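Local coordinates for protein gamma-D-glutamyl-L-lysine dipeptidyl-peptidase (Bacillus cereus ATCC 10987, PDB 3H41) that probably cleaves gamma-D-glutamyl-L-lysine bonds in murein peptides of the bacterial cell wall, releasing the dipeptide L-Ala-gamma-D-Glu as a cysteine peptidase, at residues Lys8-Ser14 and Ala64-Val70; Lys51-Thr55 and Pro203-Ala207; Lys59-Gln63 and Arg91-Pro97; His85-Thr89 and Thr230-Asp234. Residue numbers count along the deposited sequence, not the author numbering.

In the fold
From the N terminus, strand 8-11 pairs with the start of strand 69-76 in contact 1, closing a loop that holds helix 48-56 and most of strand 60-65. Helix 48-56 reaches far along the chain to the loop 203-207 of the NlpC/P60 domain in contact 2, which crosses contact 1. Contact 3, between strand 60-65 and the loop and strand at 91-97, lies within the SH3 domain; it crosses contact 1 and is nested inside the loop closed by contact 2. Contact 4 joins loop 85-89 to loop 230-234, crossing contacts 2 and 3. Contacts 2, 3 and 4 all touch the bound alanine, so the SH3 and peptidase domains share the substrate site.

Contact 1: residues Lys8-Ser14 and Ala64-Val70; sequences KAFIDVS and ALLGQEV
This is a buried antiparallel strand pairing inside the five-stranded sheet of the first SH3-like domain, where strand 8-11 lies between 69-76 and 105-106. Ala9 and Val70 form a hydrogen-bonded pair (CA-CA 5.4 Å), with Ala9 N to Val70 O 3.0 Å and Val70 N to Ala9 O 2.9 Å. Phe10 and Glu69 follow as a non-hydrogen-bonded pair, CA-CA 4.6 Å. The ladder runs on through Ile11 N to Gln68 O, 2.9 Å, and into a type II beta turn, Leu65-Gln68, closed by Gln68 N to Leu65 O at 2.8 Å. Gly67 takes the turn's positive phi (83°) and gives its N to Ile11 O, 2.9 Å; Leu66 N reaches Ser14 O at 3.0 Å. The turn thus joins strand 60-65 of a two-stranded sheet to strand 69-76 of the five-stranded sheet, with 8-14 spanning both. Ile11 (m, m) points toward segment 64-70, its CG1 3.7 Å from Ala64 CB and its CD1 3.8 Å from Val70 CG1. On the face of Phe10 and Glu69, the Phe10 ring brings its edge to Gly67 O (CD1-O 3.5 Å) and meets Phe111 edge-to-face. Lys8 NZ forms a salt bridge with Glu69 OE2, 3.2 Å.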
# COMPACT_ATOMS: atom_id res chain seq x y z
N LYS A 8 -15.47 -9.96 -11.01
CA LYS A 8 -14.17 -9.34 -11.06
C LYS A 8 -14.32 -7.84 -11.27
O LYS A 8 -15.17 -7.37 -12.03
CB LYS A 8 -13.37 -10.02 -12.18
CG LYS A 8 -11.93 -9.59 -12.36
CD LYS A 8 -11.29 -10.18 -13.64
CE LYS A 8 -11.29 -11.72 -13.69
NZ LYS A 8 -9.93 -12.33 -13.63
N ALA A 9 -13.56 -7.04 -10.52
CA ALA A 9 -13.58 -5.62 -10.77
C ALA A 9 -12.20 -5.07 -10.47
O ALA A 9 -11.34 -5.77 -9.92
CB ALA A 9 -14.67 -4.93 -9.96
N PHE A 10 -12.00 -3.82 -10.85
CA PHE A 10 -10.71 -3.14 -10.68
C PHE A 10 -10.88 -1.80 -9.98
O PHE A 10 -11.80 -1.05 -10.26
CB PHE A 10 -10.07 -2.96 -12.06
CG PHE A 10 -9.73 -4.28 -12.72
CD1 PHE A 10 -8.53 -4.93 -12.43
CD2 PHE A 10 -10.65 -4.90 -13.51
CE1 PHE A 10 -8.23 -6.17 -13.00
CE2 PHE A 10 -10.36 -6.14 -14.08
CZ PHE A 10 -9.16 -6.77 -13.82
N ILE A 11 -9.93 -1.46 -9.12
CA ILE A 11 -9.91 -0.14 -8.48
C ILE A 11 -9.76 0.98 -9.51
O ILE A 11 -8.85 0.93 -10.33
CB ILE A 11 -8.75 -0.06 -7.45
CG1 ILE A 11 -8.86 -1.21 -6.45
CG2 ILE A 11 -8.71 1.31 -6.76
CD1 ILE A 11 -10.13 -1.27 -5.64
N ASP A 12 -10.64 1.98 -9.42
CA ASP A 12 -10.76 3.03 -10.43
C ASP A 12 -10.34 4.39 -9.86
O ASP A 12 -10.56 5.40 -10.50
CB ASP A 12 -12.19 3.07 -11.02
CG ASP A 12 -12.28 3.92 -12.30
OD1 ASP A 12 -11.40 3.81 -13.15
OD2 ASP A 12 -13.23 4.73 -12.45
N VAL A 13 -9.70 4.39 -8.68
CA VAL A 13 -9.24 5.63 -8.07
C VAL A 13 -7.79 5.42 -7.70
O VAL A 13 -7.27 4.27 -7.68
CB VAL A 13 -10.12 6.06 -6.82
CG1 VAL A 13 -11.48 6.57 -7.29
CG2 VAL A 13 -10.28 4.92 -5.80
N SER A 14 -7.09 6.51 -7.42
CA SER A 14 -5.64 6.38 -7.12
C SER A 14 -5.43 5.40 -5.96
O SER A 14 -4.61 4.48 -6.04
CB SER A 14 -5.01 7.72 -6.84
OG SER A 14 -5.69 8.37 -5.77
N ALA A 64 -6.43 -0.16 -1.46
CA ALA A 64 -6.06 -0.83 -2.71
C ALA A 64 -5.79 0.22 -3.75
O ALA A 64 -6.52 1.23 -3.82
CB ALA A 64 -7.17 -1.78 -3.17
N LEU A 65 -4.75 0.01 -4.56
CA LEU A 65 -4.36 1.02 -5.55
C LEU A 65 -5.08 0.90 -6.91
O LEU A 65 -5.49 -0.18 -7.31
CB LEU A 65 -2.86 0.97 -5.81
CG LEU A 65 -1.91 1.10 -4.60
CD1 LEU A 65 -0.42 1.09 -5.03
CD2 LEU A 65 -2.27 2.34 -3.77
N LEU A 66 -5.14 2.03 -7.63
CA LEU A 66 -5.58 2.09 -9.01
C LEU A 66 -5.13 0.85 -9.78
O LEU A 66 -3.94 0.49 -9.76
CB LEU A 66 -5.04 3.34 -9.69
CG LEU A 66 -5.48 3.52 -11.14
CD1 LEU A 66 -6.90 4.02 -11.17
CD2 LEU A 66 -4.48 4.49 -11.86
N GLY A 67 -6.08 0.20 -10.43
CA GLY A 67 -5.79 -1.00 -11.21
C GLY A 67 -5.72 -2.33 -10.50
O GLY A 67 -5.68 -3.38 -11.16
N GLN A 68 -5.66 -2.32 -9.16
CA GLN A 68 -5.62 -3.56 -8.40
C GLN A 68 -6.95 -4.30 -8.60
O GLN A 68 -8.02 -3.66 -8.71
CB GLN A 68 -5.35 -3.28 -6.91
CG GLN A 68 -4.88 -4.47 -6.10
CD GLN A 68 -4.06 -4.08 -4.84
OE1 GLN A 68 -3.91 -2.88 -4.47
NE2 GLN A 68 -3.49 -5.11 -4.20
N GLU A 69 -6.86 -5.63 -8.72
CA GLU A 69 -8.03 -6.46 -8.97
C GLU A 69 -8.68 -6.85 -7.64
O GLU A 69 -7.99 -7.12 -6.66
CB GLU A 69 -7.65 -7.73 -9.71
CG GLU A 69 -8.86 -8.52 -10.23
CD GLU A 69 -8.46 -9.71 -11.11
OE1 GLU A 69 -7.54 -9.56 -11.95
OE2 GLU A 69 -9.06 -10.79 -10.97
N VAL A 70 -10.00 -6.90 -7.64
CA VAL A 70 -10.75 -7.33 -6.50
C VAL A 70 -11.83 -8.34 -6.95
O VAL A 70 -12.24 -8.33 -8.11
CB VAL A 70 -11.45 -6.14 -5.74
CG1 VAL A 70 -10.41 -5.01 -5.39
CG2 VAL A 70 -12.65 -5.59 -6.51

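Contact 2: residues Lys51-Thr55 and Pro203-Ala207; sequences KLWLT and PYIWA. With DGL (D-glutamic acid), chain C; ALA (alanine), chain B.
The Trp206 indole (chi1 t, chi2 -114°) is sandwiched between a helix backbone and the bound dipeptide product. Over one face lies Thr55, its CA 3.7 Å from the centroid of the five-membered ring and 9° off the normal, a CH-pi contact, with Thr55 OG1 3.0 Å from Trp206 CD2. Over the opposite face lie the alanine CB, 3.6 Å from Trp206 CE2, and D-glutamate N. Segment 51-55 is helical; 203-207 is extended from Pro203 to Trp206, then turns at Ala207 (phi 66°). The CA atoms come nearest at Thr55-Trp206, 6.1 Å, and Lys51-Ile205, 6.8 Å. Ile205 (t, p) sets CD1 3.8 Å from both Leu54 CD1 and Lys51 CG. Waters, not direct hydrogen bonds, join the segments. Water 1 bridges Lys51 O (2.9 Å) and Trp206 N (3.0 Å), and water 2 links Lys51 NZ (2.9 Å), at the end of an extended side chain (m, t, t, t), to Tyr204 O (2.8 Å). Ala207 CB touches the alanine CB at 3.8 Å, while Tyr204 OH bonds the oxidised cysteine at position 216, the inferred nucleophile. Helix 48-56 thus backs Trp206, which with Ala207 lines the substrate pocket of this NlpC/P60 cysteine peptidase.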
# COMPACT_ATOMS: atom_id res chain seq x y z
N LYS A 51 -7.77 11.22 13.19
CA LYS A 51 -6.99 10.12 12.65
C LYS A 51 -7.07 8.90 13.56
O LYS A 51 -7.23 7.75 13.09
CB LYS A 51 -5.54 10.56 12.45
CG LYS A 51 -5.33 11.51 11.29
CD LYS A 51 -3.86 11.87 11.12
CE LYS A 51 -3.68 12.79 9.88
NZ LYS A 51 -2.29 13.39 9.90
N LEU A 52 -6.96 9.13 14.86
CA LEU A 52 -6.96 8.01 15.84
C LEU A 52 -8.27 7.26 15.89
O LEU A 52 -8.29 6.06 16.12
CB LEU A 52 -6.58 8.49 17.25
CG LEU A 52 -5.12 8.94 17.41
CD1 LEU A 52 -4.89 9.64 18.75
CD2 LEU A 52 -4.15 7.73 17.24
N TRP A 53 -9.37 7.97 15.65
CA TRP A 53 -10.70 7.32 15.53
C TRP A 53 -10.77 6.17 14.53
O TRP A 53 -11.43 5.17 14.76
CB TRP A 53 -11.71 8.36 15.12
CG TRP A 53 -13.12 7.86 14.89
CD1 TRP A 53 -14.08 7.70 15.86
CD2 TRP A 53 -13.78 7.58 13.63
NE1 TRP A 53 -15.27 7.33 15.30
CE2 TRP A 53 -15.12 7.23 13.93
CE3 TRP A 53 -13.37 7.58 12.29
CZ2 TRP A 53 -16.07 6.88 12.93
CZ3 TRP A 53 -14.31 7.25 11.28
CH2 TRP A 53 -15.64 6.89 11.61
N LEU A 54 -10.06 6.33 13.41
CA LEU A 54 -9.96 5.25 12.42
C LEU A 54 -9.49 3.93 13.02
O LEU A 54 -10.07 2.88 12.71
CB LEU A 54 -9.06 5.68 11.26
CG LEU A 54 -9.61 6.88 10.49
CD1 LEU A 54 -8.51 7.45 9.54
CD2 LEU A 54 -10.87 6.47 9.73
N THR A 55 -8.48 3.98 13.89
CA THR A 55 -7.97 2.83 14.63
C THR A 55 -8.87 2.46 15.82
O THR A 55 -9.28 1.32 15.97
CB THR A 55 -6.56 3.15 15.24
OG1 THR A 55 -5.68 3.60 14.18
CG2 THR A 55 -6.00 1.94 15.95
N PRO A 203 3.25 11.52 6.67
CA PRO A 203 2.41 11.22 7.84
C PRO A 203 1.69 9.90 7.77
O PRO A 203 1.18 9.50 6.71
CB PRO A 203 1.42 12.40 7.87
CG PRO A 203 2.16 13.47 7.20
CD PRO A 203 2.79 12.78 6.05
N TYR A 204 1.67 9.24 8.92
CA TYR A 204 0.98 7.98 9.13
C TYR A 204 -0.52 8.09 8.96
O TYR A 204 -1.10 9.10 9.29
CB TYR A 204 1.30 7.52 10.55
CG TYR A 204 0.69 6.22 11.04
CD1 TYR A 204 -0.63 6.15 11.49
CD2 TYR A 204 1.49 5.08 11.15
CE1 TYR A 204 -1.16 4.94 11.97
CE2 TYR A 204 0.98 3.90 11.67
CZ TYR A 204 -0.34 3.83 12.06
OH TYR A 204 -0.78 2.64 12.58
N ILE A 205 -1.15 7.05 8.43
CA ILE A 205 -2.60 6.91 8.54
C ILE A 205 -2.90 5.41 8.75
O ILE A 205 -2.29 4.56 8.14
CB ILE A 205 -3.34 7.53 7.32
CG1 ILE A 205 -4.85 7.78 7.59
CG2 ILE A 205 -3.14 6.70 6.07
CD1 ILE A 205 -5.12 8.87 8.62
N TRP A 206 -3.84 5.10 9.63
CA TRP A 206 -4.30 3.73 9.84
C TRP A 206 -4.79 3.12 8.52
O TRP A 206 -5.47 3.77 7.75
CB TRP A 206 -5.39 3.70 10.90
CG TRP A 206 -5.86 2.36 11.36
CD1 TRP A 206 -7.11 1.84 11.17
CD2 TRP A 206 -5.15 1.40 12.14
NE1 TRP A 206 -7.22 0.63 11.77
CE2 TRP A 206 -6.04 0.34 12.40
CE3 TRP A 206 -3.86 1.34 12.67
CZ2 TRP A 206 -5.67 -0.79 13.11
CZ3 TRP A 206 -3.50 0.24 13.42
CH2 TRP A 206 -4.41 -0.81 13.65
N ALA A 207 -4.40 1.87 8.31
CA ALA A 207 -4.71 1.14 7.10
C ALA A 207 -4.03 1.69 5.84
O ALA A 207 -4.32 1.25 4.76
CB ALA A 207 -6.31 1.01 6.90
N DGL C . -2.85 -2.55 10.67
CA DGL C . -2.13 -2.85 11.90
C DGL C . -1.47 -4.20 11.84
O DGL C . -1.26 -4.86 12.87
CB DGL C . -1.08 -1.76 12.18
CG DGL C . -0.37 -1.89 13.54
CD DGL C . -1.28 -2.17 14.73
OE1 DGL C . -1.47 -1.22 15.52
OE2 DGL C . -1.77 -3.31 14.94
OXT DGL C . -1.07 -4.64 10.76
N ALA B . -5.36 -4.03 8.41
CA ALA B . -4.68 -2.83 9.08
C ALA B . -3.91 -3.28 10.31
O ALA B . -4.28 -4.27 10.95
CB ALA B . -5.71 -1.78 9.48
O HOH W 1 -4.75 6.93 11.83
O HOH W 2 -0.40 11.37 10.80
O HOH W 3 -2.09 11.10 7.49

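Contact 3: residues Lys59-Gln63 and Arg91-Pro97; sequences KLETQ and RNEEGYP. With ALA (alanine), chain B.
Leu60 opens strand 60-65, its O 3.8 Å from CB of the bound alanine. At Glu61 the backbone is bent (phi/psi -111/-57), and its O accepts a 2.7 Å hydrogen bond from the alanine N. The side chain, m at both chi1 and chi2, points toward segment 91-97 and takes the guanidinium of Arg91 in a bidentate salt bridge: Arg91 NH1 to Glu61 OE1 2.7 Å and Arg91 NH2 to Glu61 OE2 3.0 Å, both nearly linear, with OE1 near the guanidinium plane. Glu61 CG also packs on Pro97 O at 3.3 Å. Thr62 comes next, its CB over one face of the Tyr96 ring and its CG2 3.8 Å from Tyr96 CD1; its hydroxyl bonds Gln87. The backbones stay apart, with CA-CA 7.2 Å for Glu61-Pro97 and 7.6 Å for Thr62-Tyr96, so side chains bridge the gap. Between Arg91 and Tyr96 the chain reverses through an Asx turn, Asn92 OD1 accepting from Glu94 N at 2.8 Å. Tyr96 (t) brings its OH 2.9 Å from the alanine N and hydrogen-bonds Asp234 of the peptidase domain. Glu61 O and Tyr96 OH from this SH3-domain contact, with Asp234 OD1 from the peptidase domain, surround the alanine amino group, which is consistent with recognition of a free N terminus, in keeping with an enzyme that releases L-Ala-gamma-D-Glu.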
# COMPACT_ATOMS: atom_id res chain seq x y z
N LYS A 59 -12.32 1.09 12.19
CA LYS A 59 -13.09 1.52 11.03
C LYS A 59 -12.59 1.02 9.67
O LYS A 59 -13.39 0.92 8.75
CB LYS A 59 -13.21 3.03 10.97
CG LYS A 59 -14.13 3.61 12.04
CD LYS A 59 -15.60 3.30 11.70
CE LYS A 59 -16.50 3.44 12.92
NZ LYS A 59 -16.43 2.21 13.73
N LEU A 60 -11.28 0.82 9.55
CA LEU A 60 -10.61 0.52 8.28
C LEU A 60 -9.95 -0.85 8.21
O LEU A 60 -9.51 -1.42 9.21
CB LEU A 60 -9.54 1.57 7.99
CG LEU A 60 -9.97 3.04 7.96
CD1 LEU A 60 -8.79 3.99 7.55
CD2 LEU A 60 -11.23 3.28 7.08
N GLU A 61 -9.83 -1.34 6.98
CA GLU A 61 -9.24 -2.63 6.69
C GLU A 61 -7.92 -2.49 5.98
O GLU A 61 -6.92 -3.02 6.43
CB GLU A 61 -10.20 -3.43 5.82
CG GLU A 61 -11.48 -3.85 6.53
CD GLU A 61 -11.27 -5.00 7.50
OE1 GLU A 61 -10.12 -5.30 7.92
OE2 GLU A 61 -12.30 -5.63 7.85
N THR A 62 -7.93 -1.81 4.83
CA THR A 62 -6.75 -1.68 4.00
C THR A 62 -7.00 -0.62 2.94
O THR A 62 -8.03 0.02 2.93
CB THR A 62 -6.35 -3.02 3.33
OG1 THR A 62 -5.04 -2.90 2.73
CG2 THR A 62 -7.41 -3.45 2.30
N GLN A 63 -6.04 -0.41 2.07
CA GLN A 63 -6.28 0.39 0.89
C GLN A 63 -5.78 -0.38 -0.31
O GLN A 63 -4.84 -1.17 -0.18
CB GLN A 63 -5.54 1.73 0.98
CG GLN A 63 -6.11 2.73 2.03
CD GLN A 63 -5.31 4.02 2.04
OE1 GLN A 63 -4.07 3.99 1.93
NE2 GLN A 63 -6.00 5.16 2.13
N ARG A 91 -7.37 -14.31 7.07
CA ARG A 91 -8.83 -14.11 7.16
C ARG A 91 -9.60 -14.62 5.93
O ARG A 91 -10.80 -14.94 6.01
CB ARG A 91 -9.14 -12.61 7.40
CG ARG A 91 -8.47 -12.08 8.68
CD ARG A 91 -8.52 -10.54 8.73
NE ARG A 91 -9.90 -10.06 8.71
CZ ARG A 91 -10.27 -8.80 8.49
NH1 ARG A 91 -9.37 -7.85 8.27
NH2 ARG A 91 -11.56 -8.49 8.51
N ASN A 92 -8.93 -14.69 4.78
CA ASN A 92 -9.57 -15.04 3.52
C ASN A 92 -8.54 -15.46 2.49
O ASN A 92 -7.58 -14.74 2.23
CB ASN A 92 -10.40 -13.90 2.96
CG ASN A 92 -11.32 -14.35 1.82
OD1 ASN A 92 -10.88 -14.56 0.70
ND2 ASN A 92 -12.60 -14.47 2.10
N GLU A 93 -8.78 -16.61 1.89
CA GLU A 93 -7.78 -17.18 1.02
C GLU A 93 -7.73 -16.49 -0.35
O GLU A 93 -6.74 -16.63 -1.05
CB GLU A 93 -7.97 -18.71 0.93
CG GLU A 93 -7.63 -19.40 2.27
CD GLU A 93 -7.73 -20.92 2.24
OE1 GLU A 93 -8.07 -21.48 1.16
OE2 GLU A 93 -7.48 -21.55 3.29
N GLU A 94 -8.75 -15.69 -0.70
CA GLU A 94 -8.77 -15.03 -2.01
C GLU A 94 -8.24 -13.60 -2.00
O GLU A 94 -7.75 -13.10 -3.00
CB GLU A 94 -10.19 -15.00 -2.58
CG GLU A 94 -10.22 -14.60 -4.06
CD GLU A 94 -11.56 -14.89 -4.75
OE1 GLU A 94 -12.50 -15.40 -4.08
OE2 GLU A 94 -11.66 -14.60 -5.96
N GLY A 95 -8.36 -12.92 -0.87
CA GLY A 95 -7.92 -11.53 -0.79
C GLY A 95 -8.33 -10.86 0.51
O GLY A 95 -9.03 -11.45 1.33
N TYR A 96 -7.90 -9.61 0.66
CA TYR A 96 -8.13 -8.84 1.88
C TYR A 96 -9.51 -8.26 1.84
O TYR A 96 -9.86 -7.55 0.89
CB TYR A 96 -7.08 -7.72 2.06
CG TYR A 96 -6.88 -7.41 3.53
CD1 TYR A 96 -7.82 -6.66 4.21
CD2 TYR A 96 -5.79 -7.89 4.24
CE1 TYR A 96 -7.68 -6.40 5.53
CE2 TYR A 96 -5.65 -7.63 5.60
CZ TYR A 96 -6.62 -6.87 6.24
OH TYR A 96 -6.57 -6.58 7.58
N PRO A 97 -10.32 -8.55 2.86
CA PRO A 97 -11.71 -8.13 2.81
C PRO A 97 -11.96 -6.72 3.33
O PRO A 97 -11.27 -6.23 4.22
CB PRO A 97 -12.38 -9.14 3.70
CG PRO A 97 -11.38 -9.36 4.77
CD PRO A 97 -10.07 -9.42 4.02
N ALA B . -5.36 -4.03 8.41
CA ALA B . -4.68 -2.83 9.08
C ALA B . -3.91 -3.28 10.31
O ALA B . -4.28 -4.27 10.95
CB ALA B . -5.71 -1.78 9.48

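Contact 4: residues His85-Thr89 and Thr230-Asp234. With ALA (alanine), chain B; DGL (D-glutamic acid), chain C.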
# COMPACT_ATOMS: atom_id res chain seq x y z
N HIS A 85 -7.07 -8.70 -4.17
CA HIS A 85 -6.10 -9.70 -4.57
C HIS A 85 -4.72 -9.09 -4.31
O HIS A 85 -4.49 -7.88 -4.52
CB HIS A 85 -6.21 -10.00 -6.07
CG HIS A 85 -7.53 -10.59 -6.50
ND1 HIS A 85 -7.71 -11.18 -7.74
CD2 HIS A 85 -8.72 -10.70 -5.86
CE1 HIS A 85 -8.95 -11.63 -7.83
NE2 HIS A 85 -9.59 -11.33 -6.72
N GLY A 86 -3.81 -9.93 -3.86
CA GLY A 86 -2.42 -9.53 -3.70
C GLY A 86 -2.08 -8.96 -2.35
O GLY A 86 -0.97 -8.50 -2.13
N GLN A 87 -3.05 -9.03 -1.42
CA GLN A 87 -2.84 -8.63 -0.05
C GLN A 87 -3.14 -9.82 0.84
O GLN A 87 -4.26 -10.00 1.30
CB GLN A 87 -3.69 -7.41 0.28
CG GLN A 87 -3.23 -6.15 -0.47
CD GLN A 87 -3.86 -4.88 0.07
OE1 GLN A 87 -4.61 -4.91 1.05
NE2 GLN A 87 -3.59 -3.75 -0.60
N PRO A 88 -2.13 -10.66 1.06
CA PRO A 88 -2.42 -11.91 1.79
C PRO A 88 -2.87 -11.71 3.24
O PRO A 88 -2.40 -10.80 3.93
CB PRO A 88 -1.10 -12.66 1.75
CG PRO A 88 -0.38 -12.10 0.55
CD PRO A 88 -0.74 -10.64 0.58
N THR A 89 -3.84 -12.51 3.67
CA THR A 89 -4.32 -12.49 5.03
C THR A 89 -4.87 -13.88 5.38
O THR A 89 -5.48 -14.53 4.53
CB THR A 89 -5.43 -11.45 5.24
OG1 THR A 89 -6.06 -11.66 6.51
CG2 THR A 89 -6.46 -11.44 4.09
N THR A 230 5.78 -10.68 -2.21
CA THR A 230 4.48 -10.44 -1.62
C THR A 230 4.49 -11.03 -0.22
O THR A 230 4.69 -12.24 -0.06
CB THR A 230 3.38 -11.06 -2.47
OG1 THR A 230 3.42 -10.46 -3.77
CG2 THR A 230 2.02 -10.80 -1.83
N ILE A 231 4.37 -10.16 0.78
CA ILE A 231 4.30 -10.55 2.18
C ILE A 231 2.87 -10.22 2.64
O ILE A 231 2.18 -9.51 1.97
CB ILE A 231 5.40 -9.84 3.04
CG1 ILE A 231 5.06 -8.36 3.32
CG2 ILE A 231 6.75 -9.91 2.32
CD1 ILE A 231 6.14 -7.60 4.16
N PRO A 232 2.42 -10.77 3.78
CA PRO A 232 1.06 -10.48 4.25
C PRO A 232 0.85 -8.99 4.49
O PRO A 232 1.80 -8.25 4.75
CB PRO A 232 0.96 -11.26 5.57
CG PRO A 232 1.99 -12.35 5.43
CD PRO A 232 3.11 -11.74 4.63
N ARG A 233 -0.39 -8.55 4.36
CA ARG A 233 -0.74 -7.17 4.59
C ARG A 233 -0.52 -6.69 6.04
O ARG A 233 -0.06 -5.58 6.25
CB ARG A 233 -2.18 -6.91 4.17
CG ARG A 233 -2.77 -5.58 4.58
CD ARG A 233 -2.09 -4.49 3.93
NE ARG A 233 -2.52 -3.14 4.32
CZ ARG A 233 -2.15 -2.47 5.42
NH1 ARG A 233 -1.44 -3.04 6.37
NH2 ARG A 233 -2.51 -1.21 5.56
N ASP A 234 -0.88 -7.53 7.02
CA ASP A 234 -0.89 -7.11 8.42
C ASP A 234 0.35 -7.55 9.22
O ASP A 234 1.05 -8.51 8.86
CB ASP A 234 -2.18 -7.61 9.10
CG ASP A 234 -3.44 -6.90 8.60
OD1 ASP A 234 -3.36 -5.79 8.08
OD2 ASP A 234 -4.55 -7.46 8.73
N ALA B . -5.36 -4.03 8.41
CA ALA B . -4.68 -2.83 9.08
C ALA B . -3.91 -3.28 10.31
O ALA B . -4.28 -4.27 10.95
CB ALA B . -5.71 -1.78 9.48
N DGL C . -2.85 -2.55 10.67
CA DGL C . -2.13 -2.85 11.90
C DGL C . -1.47 -4.20 11.84
O DGL C . -1.26 -4.86 12.87
CB DGL C . -1.08 -1.76 12.18
CG DGL C . -0.37 -1.89 13.54
CD DGL C . -1.28 -2.17 14.73
OE1 DGL C . -1.47 -1.22 15.52
OE2 DGL C . -1.77 -3.31 14.94
OXT DGL C . -1.07 -4.64 10.76
O HOH W 4 -2.36 -10.01 6.62
O HOH W 5 -4.66 -10.21 8.27
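Pro88 lays its ring against Thr230 and the backbone after it, with Pro88 CG 3.6 Å from Thr230 CG2 and Pro88 CD 3.4 Å from Ile231 O. Its own carbonyl makes the direct hydrogen bond of the contact, Arg233 N to Pro88 O at 3.0 Å and 166°, and Pro232 CA adds a CA-H...O contact to Pro88 O at 3.5 Å. The two segments come closest here, with Pro88 and Pro232 CA atoms 4.5 Å apart. Water 4 extends the link, donating to Pro88 O (2.8 Å) and accepting from Asp234 N (2.9 Å). Water 5 joins Thr89 OG1 (2.7 Å) to Asp234 OD2 (2.8 Å). Arg233 reaches back beside Gln87, its CD 3.8 Å from Gln87 OE1, an oxygen that hydrogen-bonds Thr62, and bonds Thr62 and Thr209 while pairing in charge with Asp215; CA of the bound alanine lies over one face of the guanidinium. Asp234 OD1 accepts from the alanine N at 2.7 Å, and Asp234 CA stands 3.4 Å from OXT of the D-glutamate. The interface therefore places Asp234 of the substrate site where the SH3 and peptidase domains meet. Loop 85-89, leading from strand 79-84 toward strand 96-101, packs Gln87 and Pro88 on His221 of helix 218-225, while loop 230-234 runs from that helix to helix 235-238, with Asp234 at its N-cap position, though the Asp234 side chain makes no capping bond.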